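Local coordinates for protein acetylxylan esterase A (Aspergillus awamori, PDB 5X6S) that removes acetyl side groups from the xylan backbone of plant biomass, as a secreted serine esterase of carbohydrate esterase family 1, at residues Asp12-Pro24 against Ile63-Trp76. Numbering follows the deposited sequence.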
ATOM      1  N   ASP A  12     -15.133  -5.860   9.886  1.00 20.63           N
ATOM      2  CA  ASP A  12     -15.227  -7.184  10.498  1.00 21.32           C
ATOM      3  C   ASP A  12     -14.349  -7.278  11.772  1.00 21.42           C
ATOM      4  O   ASP A  12     -13.184  -6.877  11.776  1.00 19.79           O
ATOM      5  CB  ASP A  12     -14.839  -8.273   9.540  1.00 23.57           C
ATOM      6  CG  ASP A  12     -15.878  -8.452   8.410  1.00 28.94           C
ATOM      7  OD1 ASP A  12     -17.020  -7.931   8.574  1.00 35.87           O
ATOM      8  OD2 ASP A  12     -15.545  -9.110   7.394  1.00 35.32           O
ATOM      9  N   ASN A  13     -14.947  -7.793  12.853  1.00 19.50           N
ATOM     10  CA  ASN A  13     -14.273  -7.769  14.139  1.00 19.44           C
ATOM     11  C   ASN A  13     -14.752  -8.917  15.022  1.00 18.07           C
ATOM     12  O   ASN A  13     -15.178  -8.680  16.123  1.00 16.81           O
ATOM     13  CB  ASN A  13     -14.458  -6.387  14.792  1.00 18.71           C
ATOM     14  CG  ASN A  13     -13.720  -6.241  16.125  1.00 18.18           C
ATOM     15  OD1 ASN A  13     -12.678  -6.881  16.355  1.00 18.14           O
ATOM     16  ND2 ASN A  13     -14.251  -5.403  17.010  1.00 16.30           N
ATOM     17  N   PRO A  14     -14.632 -10.166  14.522  1.00 18.15           N
ATOM     18  CA  PRO A  14     -15.217 -11.294  15.273  1.00 19.07           C
ATOM     19  C   PRO A  14     -14.584 -11.515  16.660  1.00 20.60           C
ATOM     20  O   PRO A  14     -15.275 -11.979  17.561  1.00 21.18           O
ATOM     21  CB  PRO A  14     -15.029 -12.483  14.314  1.00 19.62           C
ATOM     22  CG  PRO A  14     -13.875 -12.134  13.473  1.00 18.98           C
ATOM     23  CD  PRO A  14     -13.996 -10.621  13.262  1.00 17.79           C
ATOM     24  N   THR A  15     -13.335 -11.078  16.873  1.00 18.63           N
ATOM     25  CA  THR A  15     -12.720 -11.224  18.175  1.00 18.97           C
ATOM     26  C   THR A  15     -12.947 -10.021  19.063  1.00 19.04           C
ATOM     27  O   THR A  15     -12.432  -9.948  20.176  1.00 20.41           O
ATOM     28  CB  THR A  15     -11.205 -11.563  18.086  1.00 20.63           C
ATOM     29  OG1 THR A  15     -10.458 -10.456  17.558  1.00 18.66           O
ATOM     30  CG2 THR A  15     -10.968 -12.864  17.291  1.00 19.97           C
ATOM     31  N   ASN A  16     -13.757  -9.070  18.616  1.00 19.46           N
ATOM     32  CA  ASN A  16     -14.194  -7.985  19.471  1.00 20.05           C
ATOM     33  C   ASN A  16     -13.103  -7.090  20.076  1.00 19.34           C
ATOM     34  O   ASN A  16     -13.193  -6.606  21.222  1.00 17.73           O
ATOM     35  CB  ASN A  16     -15.137  -8.515  20.550  1.00 22.35           C
ATOM     36  CG  ASN A  16     -16.112  -7.468  21.001  1.00 29.33           C
ATOM     37  OD1 ASN A  16     -16.613  -6.640  20.188  1.00 33.09           O
ATOM     38  ND2 ASN A  16     -16.444  -7.503  22.293  1.00 33.21           N
ATOM     39  N   VAL A  17     -12.070  -6.835  19.268  1.00 17.68           N
ATOM     40  CA  VAL A  17     -11.033  -5.886  19.652  1.00 16.51           C
ATOM     41  C   VAL A  17     -11.651  -4.474  19.776  1.00 17.42           C
ATOM     42  O   VAL A  17     -12.480  -4.102  18.929  1.00 17.86           O
ATOM     43  CB  VAL A  17      -9.882  -5.902  18.605  1.00 16.73           C
ATOM     44  CG1 VAL A  17      -8.718  -5.053  19.036  1.00 14.89           C
ATOM     45  CG2 VAL A  17      -9.451  -7.327  18.326  1.00 15.87           C
ATOM     46  N   GLY A  18     -11.241  -3.681  20.774  1.00 16.65           N
ATOM     47  CA  GLY A  18     -11.687  -2.266  20.851  1.00 16.71           C
ATOM     48  C   GLY A  18     -10.870  -1.338  19.957  1.00 16.28           C
ATOM     49  O   GLY A  18      -9.692  -1.597  19.719  1.00 15.19           O
ATOM     50  N   MET A  19     -11.475  -0.263  19.471  1.00 15.71           N
ATOM     51  CA  MET A  19     -10.777   0.711  18.680  1.00 16.75           C
ATOM     52  C   MET A  19     -10.954   2.093  19.290  1.00 15.71           C
ATOM     53  O   MET A  19     -12.095   2.526  19.483  1.00 17.03           O
ATOM     54  CB  MET A  19     -11.296   0.738  17.248  1.00 16.25           C
ATOM     55  CG  MET A  19     -10.682   1.815  16.418  1.00 17.31           C
ATOM     56  SD  MET A  19     -11.282   1.838  14.743  1.00 16.97           S
ATOM     57  CE  MET A  19     -10.520   3.325  14.105  1.00 19.12           C
ATOM     58  N   TYR A  20      -9.859   2.744  19.621  1.00 15.17           N
ATOM     59  CA  TYR A  20      -9.882   4.133  20.084  1.00 16.73           C
ATOM     60  C   TYR A  20      -8.963   4.941  19.223  1.00 17.68           C
ATOM     61  O   TYR A  20      -7.857   4.495  18.894  1.00 17.79           O
ATOM     62  CB  TYR A  20      -9.476   4.274  21.546  1.00 17.63           C
ATOM     63  CG  TYR A  20     -10.360   3.476  22.501  1.00 17.32           C
ATOM     64  CD1 TYR A  20     -10.190   2.122  22.658  1.00 18.46           C
ATOM     65  CD2 TYR A  20     -11.378   4.082  23.198  1.00 20.56           C
ATOM     66  CE1 TYR A  20     -10.960   1.376  23.550  1.00 19.71           C
ATOM     67  CE2 TYR A  20     -12.173   3.358  24.091  1.00 17.68           C
ATOM     68  CZ  TYR A  20     -11.958   2.003  24.253  1.00 20.14           C
ATOM     69  OH  TYR A  20     -12.760   1.263  25.068  1.00 21.84           O
ATOM     70  N   ILE A  21      -9.384   6.143  18.852  1.00 17.21           N
ATOM     71  CA  ILE A  21      -8.525   7.044  18.078  1.00 17.71           C
ATOM     72  C   ILE A  21      -8.335   8.403  18.705  1.00 16.79           C
ATOM     73  O   ILE A  21      -9.255   8.963  19.328  1.00 16.97           O
ATOM     74  CB  ILE A  21      -9.014   7.239  16.631  1.00 18.15           C
ATOM     75  CG1 ILE A  21     -10.393   7.886  16.580  1.00 19.44           C
ATOM     76  CG2 ILE A  21      -9.105   5.908  15.944  1.00 19.82           C
ATOM     77  CD1 ILE A  21     -10.779   8.248  15.126  1.00 21.27           C
ATOM     78  N   TYR A  22      -7.124   8.936  18.581  1.00 16.36           N
ATOM     79  CA  TYR A  22      -6.884  10.311  18.921  1.00 16.65           C
ATOM     80  C   TYR A  22      -6.788  11.107  17.637  1.00 17.08           C
ATOM     81  O   TYR A  22      -5.860  10.916  16.846  1.00 15.42           O
ATOM     82  CB  TYR A  22      -5.635  10.528  19.765  1.00 16.20           C
ATOM     83  CG  TYR A  22      -5.460  11.982  20.162  1.00 15.75           C
ATOM     84  CD1 TYR A  22      -6.116  12.515  21.272  1.00 16.45           C
ATOM     85  CD2 TYR A  22      -4.650  12.828  19.442  1.00 16.52           C
ATOM     86  CE1 TYR A  22      -5.973  13.890  21.614  1.00 17.62           C
ATOM     87  CE2 TYR A  22      -4.484  14.162  19.783  1.00 15.65           C
ATOM     88  CZ  TYR A  22      -5.156  14.691  20.887  1.00 17.72           C
ATOM     89  OH  TYR A  22      -4.976  16.021  21.224  1.00 17.61           O
ATOM     90  N   VAL A  23      -7.719  12.050  17.485  1.00 17.54           N
ATOM     91  CA  VAL A  23      -7.699  12.975  16.352  1.00 19.51           C
ATOM     92  C   VAL A  23      -7.235  14.349  16.863  1.00 20.20           C
ATOM     93  O   VAL A  23      -7.938  14.963  17.673  1.00 20.25           O
ATOM     94  CB  VAL A  23      -9.085  13.099  15.667  1.00 20.56           C
ATOM     95  CG1 VAL A  23      -8.991  13.988  14.439  1.00 22.11           C
ATOM     96  CG2 VAL A  23      -9.621  11.730  15.247  1.00 20.35           C
ATOM     97  N   PRO A  24      -6.038  14.797  16.455  1.00 19.18           N
ATOM     98  CA  PRO A  24      -5.555  16.036  17.045  1.00 19.70           C
ATOM     99  C   PRO A  24      -6.327  17.278  16.587  1.00 21.19           C
ATOM    100  O   PRO A  24      -6.967  17.272  15.545  1.00 19.43           O
ATOM    101  CB  PRO A  24      -4.121  16.117  16.552  1.00 20.04           C
ATOM    102  CG  PRO A  24      -4.109  15.364  15.246  1.00 19.16           C
ATOM    103  CD  PRO A  24      -5.091  14.238  15.484  1.00 18.27           C
ATOM    104  N   ILE A  63      -3.230  10.973  12.770  1.00 14.85           N
ATOM    105  CA  ILE A  63      -4.223  10.394  13.660  1.00 15.18           C
ATOM    106  C   ILE A  63      -3.543   9.203  14.365  1.00 14.77           C
ATOM    107  O   ILE A  63      -2.772   8.491  13.733  1.00 15.46           O
ATOM    108  CB  ILE A  63      -5.467   9.907  12.866  1.00 14.76           C
ATOM    109  CG1 ILE A  63      -6.194  11.141  12.292  1.00 16.49           C
ATOM    110  CG2 ILE A  63      -6.420   9.051  13.721  1.00 15.68           C
ATOM    111  CD1 ILE A  63      -7.267  10.822  11.281  1.00 18.76           C
ATOM    112  N   VAL A  64      -3.832   8.998  15.631  1.00 13.95           N
ATOM    113  CA  VAL A  64      -3.357   7.781  16.343  1.00 15.24           C
ATOM    114  C   VAL A  64      -4.455   6.786  16.597  1.00 14.55           C
ATOM    115  O   VAL A  64      -5.546   7.178  17.035  1.00 16.33           O
ATOM    116  CB  VAL A  64      -2.667   8.096  17.725  1.00 16.04           C
ATOM    117  CG1 VAL A  64      -1.826   6.867  18.191  1.00 16.19           C
ATOM    118  CG2 VAL A  64      -1.835   9.362  17.664  1.00 17.32           C
ATOM    119  N   ILE A  65      -4.216   5.512  16.291  1.00 14.23           N
ATOM    120  CA  ILE A  65      -5.182   4.438  16.550  1.00 13.32           C
ATOM    121  C   ILE A  65      -4.624   3.600  17.668  1.00 14.21           C
ATOM    122  O   ILE A  65      -3.470   3.202  17.604  1.00 14.58           O
ATOM    123  CB  ILE A  65      -5.431   3.507  15.334  1.00 12.89           C
ATOM    124  CG1 ILE A  65      -6.051   4.290  14.171  1.00 12.02           C
ATOM    125  CG2 ILE A  65      -6.321   2.322  15.762  1.00 11.89           C
ATOM    126  CD1 ILE A  65      -6.033   3.494  12.837  1.00 12.03           C
ATOM    127  N   TYR A  66      -5.444   3.353  18.697  1.00 14.05           N
ATOM    128  CA  TYR A  66      -5.025   2.589  19.870  1.00 14.48           C
ATOM    129  C   TYR A  66      -5.930   1.382  19.958  1.00 15.60           C
ATOM    130  O   TYR A  66      -7.040   1.482  20.519  1.00 16.30           O
ATOM    131  CB  TYR A  66      -5.126   3.461  21.174  1.00 15.04           C
ATOM    132  CG  TYR A  66      -4.328   4.744  21.178  1.00 13.66           C
ATOM    133  CD1 TYR A  66      -2.971   4.771  21.577  1.00 13.11           C
ATOM    134  CD2 TYR A  66      -4.917   5.952  20.804  1.00 12.75           C
ATOM    135  CE1 TYR A  66      -2.243   5.950  21.621  1.00 12.94           C
ATOM    136  CE2 TYR A  66      -4.192   7.139  20.837  1.00 15.17           C
ATOM    137  CZ  TYR A  66      -2.869   7.152  21.204  1.00 14.26           C
ATOM    138  OH  TYR A  66      -2.198   8.348  21.192  1.00 14.31           O
ATOM    139  N   PRO A  67      -5.509   0.227  19.397  1.00 16.57           N
ATOM    140  CA  PRO A  67      -6.346  -0.976  19.517  1.00 16.06           C
ATOM    141  C   PRO A  67      -6.353  -1.423  20.974  1.00 17.33           C
ATOM    142  O   PRO A  67      -5.442  -1.087  21.700  1.00 16.07           O
ATOM    143  CB  PRO A  67      -5.607  -2.025  18.647  1.00 16.78           C
ATOM    144  CG  PRO A  67      -4.742  -1.197  17.702  1.00 17.26           C
ATOM    145  CD  PRO A  67      -4.290  -0.052  18.620  1.00 16.30           C
ATOM    146  N   SER A  68      -7.417  -2.134  21.381  1.00 18.02           N
ATOM    147  CA  SER A  68      -7.589  -2.514  22.788  1.00 18.14           C
ATOM    148  C   SER A  68      -7.937  -3.991  22.898  1.00 17.30           C
ATOM    149  O   SER A  68      -8.958  -4.437  22.402  1.00 18.20           O
ATOM    150  CB  SER A  68      -8.674  -1.679  23.432  1.00 18.55           C
ATOM    151  OG  SER A  68      -8.386  -1.527  24.772  1.00 18.45           O
ATOM    152  N   SER A  69      -7.087  -4.743  23.561  1.00 18.34           N
ATOM    153  CA  SER A  69      -7.242  -6.191  23.632  1.00 19.13           C
ATOM    154  C   SER A  69      -8.575  -6.571  24.267  1.00 19.61           C
ATOM    155  O   SER A  69      -8.991  -5.949  25.259  1.00 18.56           O
ATOM    156  CB  SER A  69      -6.126  -6.844  24.415  1.00 20.14           C
ATOM    157  OG  SER A  69      -6.374  -8.235  24.514  1.00 20.18           O
ATOM    158  N   PRO A  70      -9.254  -7.567  23.672  1.00 19.22           N
ATOM    159  CA  PRO A  70     -10.504  -8.030  24.238  1.00 21.46           C
ATOM    160  C   PRO A  70     -10.307  -9.042  25.367  1.00 23.43           C
ATOM    161  O   PRO A  70     -11.319  -9.465  25.972  1.00 24.26           O
ATOM    162  CB  PRO A  70     -11.177  -8.743  23.061  1.00 20.13           C
ATOM    163  CG  PRO A  70     -10.002  -9.309  22.284  1.00 19.60           C
ATOM    164  CD  PRO A  70      -8.910  -8.272  22.412  1.00 19.42           C
ATOM    165  N   TYR A  71      -9.074  -9.471  25.623  1.00 20.60           N
ATOM    166  CA  TYR A  71      -8.875 -10.624  26.511  1.00 21.99           C
ATOM    167  C   TYR A  71      -8.598 -10.289  27.966  1.00 24.09           C
ATOM    168  O   TYR A  71      -7.995  -9.268  28.345  1.00 22.04           O
ATOM    169  CB  TYR A  71      -7.799 -11.577  25.989  1.00 22.05           C
ATOM    170  CG  TYR A  71      -8.043 -12.006  24.556  1.00 23.13           C
ATOM    171  CD1 TYR A  71      -9.133 -12.809  24.228  1.00 23.13           C
ATOM    172  CD2 TYR A  71      -7.184 -11.583  23.505  1.00 23.33           C
ATOM    173  CE1 TYR A  71      -9.375 -13.183  22.903  1.00 22.26           C
ATOM    174  CE2 TYR A  71      -7.426 -11.947  22.186  1.00 22.65           C
ATOM    175  CZ  TYR A  71      -8.522 -12.741  21.884  1.00 22.23           C
ATOM    176  OH  TYR A  71      -8.799 -13.110  20.594  1.00 20.09           O
ATOM    177  N   SER A  72      -9.036 -11.207  28.812  1.00 27.70           N
ATOM    178  CA  SER A  72      -8.681 -11.144  30.219  1.00 27.51           C
ATOM    179  C   SER A  72      -7.139 -11.161  30.330  1.00 24.82           C
ATOM    180  O   SER A  72      -6.480 -12.004  29.750  1.00 25.58           O
ATOM    181  CB  SER A  72      -9.299 -12.359  30.944  1.00 28.23           C
ATOM    182  OG  SER A  72      -9.056 -12.192  32.311  1.00 30.59           O
ATOM    183  N   GLY A  73      -6.573 -10.210  31.060  1.00 24.46           N
ATOM    184  CA  GLY A  73      -5.133 -10.188  31.207  1.00 23.59           C
ATOM    185  C   GLY A  73      -4.514  -9.158  30.265  1.00 22.95           C
ATOM    186  O   GLY A  73      -3.349  -8.747  30.443  1.00 23.33           O
ATOM    187  N   GLY A  74      -5.298  -8.748  29.263  1.00 22.36           N
ATOM    188  CA  GLY A  74      -4.946  -7.642  28.380  1.00 21.29           C
ATOM    189  C   GLY A  74      -3.816  -7.881  27.383  1.00 20.87           C
ATOM    190  O   GLY A  74      -3.385  -6.936  26.713  1.00 20.43           O
ATOM    191  N   CYS A  75      -3.342  -9.116  27.249  1.00 18.81           N
ATOM    192  CA  CYS A  75      -2.320  -9.395  26.245  1.00 19.74           C
ATOM    193  C   CYS A  75      -2.987  -9.518  24.868  1.00 18.16           C
ATOM    194  O   CYS A  75      -4.207  -9.736  24.780  1.00 18.89           O
ATOM    195  CB  CYS A  75      -1.572 -10.686  26.515  1.00 20.90           C
ATOM    196  SG  CYS A  75      -0.711 -10.791  28.112  1.00 21.72           S
ATOM    197  N   TRP A  76      -2.172  -9.455  23.816  1.00 17.40           N
ATOM    198  CA  TRP A  76      -2.629  -9.701  22.445  1.00 16.89           C
ATOM    199  C   TRP A  76      -2.577 -11.153  21.996  1.00 17.18           C
ATOM    200  O   TRP A  76      -1.667 -11.867  22.336  1.00 18.98           O
ATOM    201  CB  TRP A  76      -1.833  -8.816  21.477  1.00 16.96           C
ATOM    202  CG  TRP A  76      -2.196  -7.359  21.669  1.00 17.07           C
ATOM    203  CD1 TRP A  76      -1.519  -6.414  22.410  1.00 15.71           C
ATOM    204  CD2 TRP A  76      -3.405  -6.721  21.203  1.00 18.32           C
ATOM    205  NE1 TRP A  76      -2.239  -5.212  22.398  1.00 18.19           N
ATOM    206  CE2 TRP A  76      -3.387  -5.376  21.675  1.00 16.70           C
ATOM    207  CE3 TRP A  76      -4.501  -7.166  20.441  1.00 18.93           C
ATOM    208  CZ2 TRP A  76      -4.393  -4.466  21.365  1.00 17.67           C
ATOM    209  CZ3 TRP A  76      -5.507  -6.257  20.118  1.00 18.55           C
ATOM    210  CH2 TRP A  76      -5.445  -4.918  20.605  1.00 18.23           C
TER
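Strands Gly18-Val23 and Ile63-Ser68 run antiparallel, their axes 158° apart, and six backbone hydrogen bonds join them at the pairs Gly18-Ser68, Tyr20-Tyr66 and Tyr22-Val64. The bond from Tyr66 N to Tyr20 O is short, 2.7 Å, and nearly straight. Side chains then alternate between two faces. On one, the Tyr66 ring turns an edge to Tyr22, diagonally across the pair, with CE2 3.8 Å from Tyr22 CB, while Val64 CG1 sits over the rim of one face of that ring. Tyr20 likewise offers an edge, CE1 meeting Ser68 CB at 3.8 Å; Ser68 OG is hydrogen-bonded to Gly44 N. The other face is aliphatic: Ile21 CG2 lies 3.9 Å from Ile65 CG1, and Met19 and Ile65 both reach Thr102 of helix 91-106. Beyond the strands, Val17 holds its CG1 anti to the backbone N (chi1 -174°), which sets this methyl at the edge of the Trp76 indole, 3.6 Å from CZ3. Asn13 braces that corner, its amide accepting from Val17 N and donating to Val17 O. Antiparallel pairing of this kind belongs to the early strands of the alpha/beta-hydrolase sheet, where 63-68 also pairs parallel with 33-37; the Trp76 side chain lies about 8 Å from that of Ser119, the probable nucleophile.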